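Local coordinates for protein intramolecular trans-sialidase (Macrobdella decora, PDB 3SLI) that probably cleaves sialic acid from sialoglycoconjugates by intramolecular trans-sialidation, releasing 2,7-anhydro-Neu5Ac, at residues Leu83-Tyr92 and Lys138-Thr148. Residues are numbered along the deposited sequence; the frame is centred on the assembly and turned at random.
Sequences LRNTDGVFNY and KDAFKFISDIT
Lys142 fills the groove between the Tyr92 and Phe90 rings, two aromatic ridges on the beta hairpin that joins strands 79-85 and 91-96; the loop 138-148, between strands 131-137 and 152-155, moulds itself around them. The setting is the N-terminal domain, a concanavalin-like beta sandwich; 91-96 is an outermost strand of its six-stranded antiparallel sheet. Lys138 lies along one face of the Tyr92 ring: its CE is 3.7 Å from the ring centroid and only 14° off the normal, a CH-pi contact. A bend at chi2 (-73°) folds the aliphatic chain over the ring, and NZ beyond it makes an off-centre cation-pi contact. The ammonium also donates to a water that in turn donates to Asn91 O. Lys142 CG lies over the Phe90 face, 4.1 Å from the centroid, and meets Tyr92 CE2 at 3.7 Å. Asn85 CB takes the opposite Phe90 face, so the ring is sandwiched, while Asp146 CB approaches Phe90 CE2 at 3.6 Å. Deeper down, Leu83 forks: CD1 lies 3.2 Å from Lys142 O, and CD2 meets Ile147 CD1 at 4.1 Å. Phe69 of the adjacent strand 67-74 touches both Phe143 and Ile147. Across the contact, the Tyr92 hydroxyl donates to Ala140 O at 2.7 Å, in the carbonyl plane with a C=O...OH angle of 147°.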
ATOM      1  N   LEU A  83     -18.288 -21.008  13.063  1.00 13.50           N
ATOM      2  CA  LEU A  83     -18.890 -22.342  13.164  1.00 14.23           C
ATOM      3  C   LEU A  83     -18.874 -22.587  14.671  1.00 11.08           C
ATOM      4  O   LEU A  83     -17.808 -22.824  15.258  1.00 12.45           O
ATOM      5  CB  LEU A  83     -17.995 -23.364  12.461  1.00 13.70           C
ATOM      6  CG  LEU A  83     -18.599 -24.563  11.726  1.00 19.84           C
ATOM      7  CD1 LEU A  83     -17.520 -25.630  11.645  1.00 12.92           C
ATOM      8  CD2 LEU A  83     -19.876 -25.102  12.388  1.00 11.19           C
ATOM      9  N   ARG A  84     -20.055 -22.561  15.283  1.00 13.59           N
ATOM     10  CA  ARG A  84     -20.179 -22.673  16.731  1.00 15.33           C
ATOM     11  C   ARG A  84     -21.194 -23.663  17.297  1.00 13.75           C
ATOM     12  O   ARG A  84     -22.264 -23.865  16.732  1.00 14.15           O
ATOM     13  CB  ARG A  84     -20.569 -21.300  17.275  1.00 13.52           C
ATOM     14  CG  ARG A  84     -19.690 -20.152  16.815  1.00 16.15           C
ATOM     15  CD  ARG A  84     -19.206 -19.391  18.023  1.00 21.64           C
ATOM     16  NE  ARG A  84     -20.015 -18.225  18.300  1.00 22.23           N
ATOM     17  CZ  ARG A  84     -20.072 -17.604  19.474  1.00 18.27           C
ATOM     18  NH1 ARG A  84     -19.382 -18.038  20.523  1.00 17.39           N
ATOM     19  NH2 ARG A  84     -20.753 -16.478  19.569  1.00 20.51           N
ATOM     20  N   ASN A  85     -20.867 -24.211  18.461  1.00 14.51           N
ATOM     21  CA  ASN A  85     -21.762 -25.111  19.194  1.00 15.51           C
ATOM     22  C   ASN A  85     -21.406 -24.926  20.668  1.00 16.27           C
ATOM     23  O   ASN A  85     -21.374 -25.881  21.435  1.00 18.07           O
ATOM     24  CB  ASN A  85     -21.560 -26.571  18.791  1.00 12.50           C
ATOM     25  CG  ASN A  85     -22.686 -27.455  19.277  1.00 12.47           C
ATOM     26  OD1 ASN A  85     -22.487 -28.628  19.604  1.00 16.61           O
ATOM     27  ND2 ASN A  85     -23.889 -26.899  19.316  1.00  9.06           N
ATOM     28  N   THR A  86     -21.227 -23.657  21.036  1.00 17.28           N
ATOM     29  CA  THR A  86     -20.794 -23.173  22.360  1.00 16.72           C
ATOM     30  C   THR A  86     -19.275 -23.357  22.442  1.00 16.83           C
ATOM     31  O   THR A  86     -18.707 -24.310  21.886  1.00 15.93           O
ATOM     32  CB  THR A  86     -21.514 -23.786  23.605  1.00 13.84           C
ATOM     33  OG1 THR A  86     -21.048 -25.116  23.860  1.00 14.54           O
ATOM     34  CG2 THR A  86     -23.013 -23.765  23.431  1.00 15.18           C
ATOM     35  N   ASP A  87     -18.620 -22.400  23.086  1.00 16.25           N
ATOM     36  CA  ASP A  87     -17.171 -22.390  23.206  1.00 15.43           C
ATOM     37  C   ASP A  87     -16.532 -23.625  23.815  1.00 15.18           C
ATOM     38  O   ASP A  87     -15.383 -23.937  23.507  1.00 15.20           O
ATOM     39  CB  ASP A  87     -16.721 -21.116  23.917  1.00 15.13           C
ATOM     40  CG  ASP A  87     -17.136 -19.853  23.170  1.00 17.00           C
ATOM     41  OD1 ASP A  87     -17.585 -19.931  22.000  1.00 14.42           O
ATOM     42  OD2 ASP A  87     -17.018 -18.769  23.764  1.00 19.31           O
ATOM     43  N   GLY A  88     -17.277 -24.336  24.656  1.00 16.38           N
ATOM     44  CA  GLY A  88     -16.757 -25.550  25.262  1.00 15.01           C
ATOM     45  C   GLY A  88     -16.684 -26.726  24.294  1.00 16.09           C
ATOM     46  O   GLY A  88     -15.888 -27.650  24.499  1.00 15.39           O
ATOM     47  N   VAL A  89     -17.523 -26.711  23.254  1.00 15.22           N
ATOM     48  CA  VAL A  89     -17.543 -27.777  22.249  1.00 14.08           C
ATOM     49  C   VAL A  89     -16.667 -27.365  21.050  1.00 16.43           C
ATOM     50  O   VAL A  89     -15.758 -28.104  20.657  1.00 15.70           O
ATOM     51  CB  VAL A  89     -18.993 -28.119  21.824  1.00 15.41           C
ATOM     52  CG1 VAL A  89     -19.006 -29.276  20.822  1.00 14.93           C
ATOM     53  CG2 VAL A  89     -19.825 -28.482  23.066  1.00 12.92           C
ATOM     54  N   PHE A  90     -16.961 -26.213  20.449  1.00 15.89           N
ATOM     55  CA  PHE A  90     -16.143 -25.666  19.359  1.00 16.06           C
ATOM     56  C   PHE A  90     -16.575 -24.270  18.932  1.00 15.00           C
ATOM     57  O   PHE A  90     -17.751 -23.893  19.047  1.00 14.01           O
ATOM     58  CB  PHE A  90     -15.995 -26.616  18.139  1.00 14.43           C
ATOM     59  CG  PHE A  90     -17.284 -26.915  17.407  1.00 15.45           C
ATOM     60  CD1 PHE A  90     -17.885 -25.959  16.582  1.00 11.57           C
ATOM     61  CD2 PHE A  90     -17.880 -28.176  17.521  1.00 12.81           C
ATOM     62  CE1 PHE A  90     -19.060 -26.249  15.885  1.00 14.39           C
ATOM     63  CE2 PHE A  90     -19.056 -28.480  16.828  1.00 12.72           C
ATOM     64  CZ  PHE A  90     -19.648 -27.512  16.006  1.00 14.14           C
ATOM     65  N   ASN A  91     -15.590 -23.488  18.506  1.00 15.17           N
ATOM     66  CA  ASN A  91     -15.799 -22.127  18.040  1.00 13.90           C
ATOM     67  C   ASN A  91     -14.706 -21.895  17.005  1.00 13.99           C
ATOM     68  O   ASN A  91     -13.584 -21.501  17.339  1.00 14.43           O
ATOM     69  CB  ASN A  91     -15.672 -21.143  19.207  1.00 15.44           C
ATOM     70  CG  ASN A  91     -15.721 -19.693  18.757  1.00 17.65           C
ATOM     71  OD1 ASN A  91     -16.300 -19.362  17.725  1.00 16.37           O
ATOM     72  ND2 ASN A  91     -15.095 -18.825  19.525  1.00 20.84           N
ATOM     73  N   TYR A  92     -15.015 -22.258  15.762  1.00 13.69           N
ATOM     74  CA  TYR A  92     -14.086 -22.136  14.643  1.00 12.90           C
ATOM     75  C   TYR A  92     -14.389 -20.858  13.872  1.00 11.31           C
ATOM     76  O   TYR A  92     -15.522 -20.634  13.448  1.00 13.38           O
ATOM     77  CB  TYR A  92     -14.235 -23.336  13.700  1.00 14.42           C
ATOM     78  CG  TYR A  92     -13.767 -24.672  14.247  1.00 14.48           C
ATOM     79  CD1 TYR A  92     -13.268 -24.797  15.548  1.00 12.52           C
ATOM     80  CD2 TYR A  92     -13.800 -25.815  13.442  1.00 15.93           C
ATOM     81  CE1 TYR A  92     -12.810 -26.025  16.033  1.00 14.06           C
ATOM     82  CE2 TYR A  92     -13.345 -27.050  13.919  1.00 16.64           C
ATOM     83  CZ  TYR A  92     -12.851 -27.142  15.213  1.00 15.56           C
ATOM     84  OH  TYR A  92     -12.393 -28.352  15.675  1.00 18.90           O
ATOM     85  N   LYS A 138      -8.035 -27.759  10.513  1.00 23.31           N
ATOM     86  CA  LYS A 138      -8.408 -28.315  11.810  1.00 24.34           C
ATOM     87  C   LYS A 138      -8.315 -29.840  11.790  1.00 26.65           C
ATOM     88  O   LYS A 138      -8.809 -30.484  10.869  1.00 29.36           O
ATOM     89  CB  LYS A 138      -9.844 -27.911  12.165  1.00 20.48           C
ATOM     90  CG  LYS A 138     -10.042 -26.450  12.513  1.00 21.32           C
ATOM     91  CD  LYS A 138      -9.458 -26.134  13.871  1.00 19.18           C
ATOM     92  CE  LYS A 138      -9.805 -24.722  14.293  1.00 18.73           C
ATOM     93  NZ  LYS A 138      -9.205 -24.421  15.615  1.00 20.83           N
ATOM     94  N   ASP A 139      -7.683 -30.420  12.805  1.00 29.16           N
ATOM     95  CA  ASP A 139      -7.579 -31.873  12.884  1.00 31.49           C
ATOM     96  C   ASP A 139      -8.968 -32.438  13.189  1.00 28.87           C
ATOM     97  O   ASP A 139      -9.363 -33.468  12.648  1.00 29.66           O
ATOM     98  CB  ASP A 139      -6.571 -32.299  13.960  1.00 38.14           C
ATOM     99  CG  ASP A 139      -5.123 -32.041  13.547  1.00 46.68           C
ATOM    100  OD1 ASP A 139      -4.766 -32.334  12.380  1.00 50.70           O
ATOM    101  OD2 ASP A 139      -4.340 -31.549  14.394  1.00 49.35           O
ATOM    102  N   ALA A 140      -9.705 -31.761  14.062  1.00 26.08           N
ATOM    103  CA  ALA A 140     -11.056 -32.185  14.399  1.00 22.80           C
ATOM    104  C   ALA A 140     -12.005 -31.390  13.502  1.00 20.08           C
ATOM    105  O   ALA A 140     -12.455 -30.302  13.858  1.00 19.52           O
ATOM    106  CB  ALA A 140     -11.347 -31.922  15.876  1.00 21.17           C
ATOM    107  N   PHE A 141     -12.240 -31.899  12.300  1.00 17.88           N
ATOM    108  CA  PHE A 141     -13.122 -31.229  11.360  1.00 16.83           C
ATOM    109  C   PHE A 141     -14.575 -31.244  11.848  1.00 17.04           C
ATOM    110  O   PHE A 141     -15.087 -32.276  12.300  1.00 17.27           O
ATOM    111  CB  PHE A 141     -13.012 -31.869   9.973  1.00 17.05           C
ATOM    112  CG  PHE A 141     -13.836 -31.177   8.918  1.00 14.65           C
ATOM    113  CD1 PHE A 141     -13.349 -30.052   8.268  1.00 13.10           C
ATOM    114  CD2 PHE A 141     -15.110 -31.641   8.590  1.00 14.41           C
ATOM    115  CE1 PHE A 141     -14.117 -29.395   7.309  1.00 14.25           C
ATOM    116  CE2 PHE A 141     -15.885 -30.986   7.632  1.00 13.42           C
ATOM    117  CZ  PHE A 141     -15.387 -29.862   6.993  1.00 14.65           C
ATOM    118  N   LYS A 142     -15.237 -30.095  11.747  1.00 13.15           N
ATOM    119  CA  LYS A 142     -16.626 -29.964  12.176  1.00 14.52           C
ATOM    120  C   LYS A 142     -17.462 -29.238  11.124  1.00 14.45           C
ATOM    121  O   LYS A 142     -16.930 -28.494  10.293  1.00 13.78           O
ATOM    122  CB  LYS A 142     -16.709 -29.144  13.478  1.00 14.11           C
ATOM    123  CG  LYS A 142     -15.889 -29.656  14.654  1.00 11.73           C
ATOM    124  CD  LYS A 142     -16.443 -30.956  15.190  1.00 12.89           C
ATOM    125  CE  LYS A 142     -15.589 -31.483  16.327  1.00 15.56           C
ATOM    126  NZ  LYS A 142     -16.137 -32.757  16.861  1.00 15.05           N
ATOM    127  N   PHE A 143     -18.765 -29.488  11.128  1.00 12.70           N
ATOM    128  CA  PHE A 143     -19.665 -28.772  10.238  1.00 12.86           C
ATOM    129  C   PHE A 143     -21.076 -28.725  10.823  1.00 12.50           C
ATOM    130  O   PHE A 143     -21.261 -28.989  12.012  1.00 14.08           O
ATOM    131  CB  PHE A 143     -19.635 -29.267   8.786  1.00 12.77           C
ATOM    132  CG  PHE A 143     -19.976 -28.184   7.789  1.00 16.38           C
ATOM    133  CD1 PHE A 143     -19.354 -26.931   7.868  1.00 16.71           C
ATOM    134  CD2 PHE A 143     -20.957 -28.376   6.825  1.00 12.64           C
ATOM    135  CE1 PHE A 143     -19.713 -25.891   7.004  1.00 16.30           C
ATOM    136  CE2 PHE A 143     -21.328 -27.341   5.952  1.00 14.38           C
ATOM    137  CZ  PHE A 143     -20.708 -26.097   6.041  1.00 15.13           C
ATOM    138  N   ILE A 144     -22.063 -28.375  10.012  1.00 11.22           N
ATOM    139  CA  ILE A 144     -23.433 -28.235  10.490  1.00 13.20           C
ATOM    140  C   ILE A 144     -23.972 -29.456  11.241  1.00 14.97           C
ATOM    141  O   ILE A 144     -24.691 -29.312  12.231  1.00 14.98           O
ATOM    142  CB  ILE A 144     -24.356 -27.785   9.335  1.00 13.38           C
ATOM    143  CG1 ILE A 144     -23.862 -26.430   8.802  1.00 12.23           C
ATOM    144  CG2 ILE A 144     -25.801 -27.686   9.808  1.00 13.54           C
ATOM    145  CD1 ILE A 144     -24.598 -25.917   7.579  1.00 12.49           C
ATOM    146  N   SER A 145     -23.556 -30.645  10.824  1.00 13.72           N
ATOM    147  CA  SER A 145     -23.980 -31.884  11.469  1.00 16.46           C
ATOM    148  C   SER A 145     -23.540 -31.963  12.938  1.00 17.68           C
ATOM    149  O   SER A 145     -24.102 -32.737  13.718  1.00 17.37           O
ATOM    150  CB  SER A 145     -23.414 -33.087  10.709  1.00 14.52           C
ATOM    151  OG  SER A 145     -22.011 -32.959  10.542  1.00 15.24           O
ATOM    152  N   ASP A 146     -22.551 -31.147  13.306  1.00 14.79           N
ATOM    153  CA  ASP A 146     -22.013 -31.133  14.662  1.00 14.73           C
ATOM    154  C   ASP A 146     -22.634 -30.094  15.590  1.00 14.51           C
ATOM    155  O   ASP A 146     -22.288 -30.029  16.768  1.00 17.80           O
ATOM    156  CB  ASP A 146     -20.495 -30.970  14.626  1.00 11.89           C
ATOM    157  CG  ASP A 146     -19.809 -32.093  13.876  1.00 14.96           C
ATOM    158  OD1 ASP A 146     -19.896 -33.262  14.308  1.00 16.56           O
ATOM    159  OD2 ASP A 146     -19.171 -31.814  12.853  1.00 11.96           O
ATOM    160  N   ILE A 147     -23.514 -29.254  15.055  1.00 13.70           N
ATOM    161  CA  ILE A 147     -24.189 -28.258  15.871  1.00 13.14           C
ATOM    162  C   ILE A 147     -25.408 -28.933  16.511  1.00 15.41           C
ATOM    163  O   ILE A 147     -26.147 -29.654  15.839  1.00 15.44           O
ATOM    164  CB  ILE A 147     -24.648 -27.055  15.022  1.00 13.49           C
ATOM    165  CG1 ILE A 147     -23.436 -26.389  14.362  1.00 11.39           C
ATOM    166  CG2 ILE A 147     -25.417 -26.048  15.887  1.00 10.79           C
ATOM    167  CD1 ILE A 147     -23.808 -25.244  13.428  1.00 10.53           C
ATOM    168  N   THR A 148     -25.612 -28.690  17.801  1.00 15.98           N
ATOM    169  CA  THR A 148     -26.723 -29.281  18.547  1.00 15.46           C
ATOM    170  C   THR A 148     -28.047 -28.533  18.433  1.00 15.24           C
ATOM    171  O   THR A 148     -28.135 -27.335  18.716  1.00 13.15           O
ATOM    172  CB  THR A 148     -26.361 -29.426  20.040  1.00 12.74           C
ATOM    173  OG1 THR A 148     -25.113 -30.123  20.154  1.00 11.99           O
ATOM    174  CG2 THR A 148     -27.445 -30.203  20.789  1.00 14.16           C
TER
HETATM  175  O   HOH W   1     -10.810 -22.919  17.418  1.00 22.14           O